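Side-chain contact in phosphopantothenoylcysteine decarboxylase (Cryptococcus neoformans, PDB 6EOA), which binds flavin mononucleotide and probably decarboxylates phosphopantothenoylcysteine in coenzyme A biosynthesis: residues 51-56 / 223-228. Residues are numbered along the deposited sequence; the frame is centred on the assembly and turned at random.
Sequences PDIVGA and RDIVSL
Val226 reaches across to Ala56 with both of its methyl groups. Its CG2 lies 3.9 Å from Ala56 CB, and its CG1 lies 4.0 Å from the same Ala56 CB. The alanine methyl thus faces the fork of the valine. The torsion of Val226 sets this fork: CG1 is anti to the backbone N (chi1 172°), and CG2 is anti to the carbonyl carbon. CG2 also rests against Ile53, with Val226 CG2 4.3 Å from both Ile53 CA and Ile53 CG2. One methyl therefore meets two residues a helical turn apart.

Ile53 makes the second link. Its side chain is extended (chi2 174°), which brings CD1 nearer to helix 222-237. There Ile53 CD1 comes to 4.4 Å from Ile225 CG2. CD1 of Ile225 lies farther from Ile53 than CG2 does. No hydrogen bond crosses this interface. It is a small apolar contact, with 171 Å² buried in all. The side chain of Ile53 is about 14 Å from a bound FMN.

The axes of segments 51-56 and 223-228 come within 9.8 Å, and their N-to-C directions differ by 35°. Trp222, the first residue of helix 222-237, extends the contact by touching Asp52, Ile53 and Ala56. The contact thus joins helix 50-59, which follows the first strand of the parallel sheet, to the last modelled helix, 222-237, of this flavoprotein fold. On another side of helix 50-59, Val54 packs on Val65 and Val67 of strand 63-69 and on Val82 of helix 79-89.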
loop_
_atom_site.group_PDB
_atom_site.type_symbol
_atom_site.label_atom_id
_atom_site.label_comp_id
_atom_site.label_asym_id
_atom_site.label_seq_id
_atom_site.Cartn_x
_atom_site.Cartn_y
_atom_site.Cartn_z
ATOM N N PRO A 51 -4.080 24.126 8.685
ATOM C CA PRO A 51 -3.460 25.253 9.395
ATOM C C PRO A 51 -4.426 26.053 10.279
ATOM O O PRO A 51 -4.002 26.555 11.320
ATOM C CB PRO A 51 -2.929 26.129 8.258
ATOM C CG PRO A 51 -2.672 25.176 7.155
ATOM C CD PRO A 51 -3.793 24.191 7.238
ATOM N N ASP A 52 -5.690 26.171 9.879
ATOM C CA ASP A 52 -6.679 26.885 10.688
ATOM C C ASP A 52 -6.962 26.149 11.997
ATOM O O ASP A 52 -7.169 26.770 13.042
ATOM C CB ASP A 52 -7.977 27.075 9.904
ATOM C CG ASP A 52 -7.794 27.949 8.683
ATOM O OD1 ASP A 52 -7.756 29.188 8.839
ATOM O OD2 ASP A 52 -7.680 27.397 7.567
ATOM N N ILE A 53 -6.978 24.822 11.929
ATOM C CA ILE A 53 -7.188 23.991 13.107
ATOM C C ILE A 53 -6.020 24.133 14.078
ATOM O O ILE A 53 -6.216 24.358 15.274
ATOM C CB ILE A 53 -7.363 22.507 12.720
ATOM C CG1 ILE A 53 -8.679 22.301 11.966
ATOM C CG2 ILE A 53 -7.324 21.626 13.949
ATOM C CD1 ILE A 53 -8.864 20.897 11.419
ATOM N N VAL A 54 -4.805 24.014 13.552
ATOM C CA VAL A 54 -3.601 24.125 14.364
ATOM C C VAL A 54 -3.521 25.494 15.034
ATOM O O VAL A 54 -3.204 25.596 16.220
ATOM C CB VAL A 54 -2.334 23.888 13.521
ATOM C CG1 VAL A 54 -1.081 24.106 14.360
ATOM C CG2 VAL A 54 -2.349 22.485 12.932
ATOM N N GLY A 55 -3.829 26.538 14.272
ATOM C CA GLY A 55 -3.827 27.890 14.796
ATOM C C GLY A 55 -4.802 28.042 15.944
ATOM O O GLY A 55 -4.505 28.714 16.932
ATOM N N ALA A 56 -5.963 27.404 15.821
ATOM C CA ALA A 56 -6.994 27.475 16.857
ATOM C C ALA A 56 -6.607 26.682 18.102
ATOM O O ALA A 56 -6.916 27.084 19.223
ATOM C CB ALA A 56 -8.325 26.976 16.314
ATOM N N ARG A 223 -14.099 24.429 12.331
ATOM C CA ARG A 223 -14.455 25.082 13.587
ATOM C C ARG A 223 -15.226 24.117 14.479
ATOM O O ARG A 223 -15.084 24.132 15.701
ATOM C CB ARG A 223 -15.275 26.347 13.330
ATOM C CG ARG A 223 -14.518 27.408 12.558
ATOM C CD ARG A 223 -15.432 28.535 12.114
ATOM N NE ARG A 223 -14.952 29.145 10.878
ATOM C CZ ARG A 223 -15.371 28.800 9.664
ATOM N NH1 ARG A 223 -16.290 27.852 9.521
ATOM N NH2 ARG A 223 -14.877 29.407 8.591
ATOM N N ASP A 224 -16.042 23.271 13.860
ATOM C CA ASP A 224 -16.761 22.251 14.606
ATOM C C ASP A 224 -15.778 21.225 15.151
ATOM O O ASP A 224 -15.911 20.780 16.289
ATOM C CB ASP A 224 -17.822 21.585 13.730
ATOM C CG ASP A 224 -18.929 22.545 13.330
ATOM O OD1 ASP A 224 -19.160 23.526 14.069
ATOM O OD2 ASP A 224 -19.566 22.321 12.279
ATOM N N ILE A 225 -14.783 20.871 14.342
ATOM C CA ILE A 225 -13.716 19.969 14.773
ATOM C C ILE A 225 -13.027 20.474 16.031
ATOM O O ILE A 225 -12.818 19.720 16.982
ATOM C CB ILE A 225 -12.641 19.787 13.685
ATOM C CG1 ILE A 225 -13.283 19.396 12.357
ATOM C CG2 ILE A 225 -11.621 18.743 14.115
ATOM C CD1 ILE A 225 -13.922 18.052 12.400
ATOM N N VAL A 226 -12.670 21.755 16.023
ATOM C CA VAL A 226 -11.957 22.363 17.140
ATOM C C VAL A 226 -12.791 22.315 18.417
ATOM O O VAL A 226 -12.275 21.988 19.486
ATOM C CB VAL A 226 -11.569 23.826 16.835
ATOM C CG1 VAL A 226 -11.004 24.504 18.076
ATOM C CG2 VAL A 226 -10.563 23.882 15.700
ATOM N N SER A 227 -14.079 22.622 18.302
ATOM C CA SER A 227 -14.951 22.640 19.472
ATOM C C SER A 227 -15.247 21.218 19.950
ATOM O O SER A 227 -15.504 21.001 21.135
ATOM C CB SER A 227 -16.257 23.390 19.179
ATOM O OG SER A 227 -17.198 22.563 18.520
ATOM N N LEU A 228 -15.217 20.252 19.035
ATOM C CA LEU A 228 -15.291 18.851 19.435
ATOM C C LEU A 228 -14.069 18.525 20.280
ATOM O O LEU A 228 -14.175 17.886 21.326
ATOM C CB LEU A 228 -15.360 17.914 18.226
ATOM C CG LEU A 228 -16.600 17.956 17.326
ATOM C CD1 LEU A 228 -16.599 16.773 16.361
ATOM C CD2 LEU A 228 -17.890 18.001 18.136
#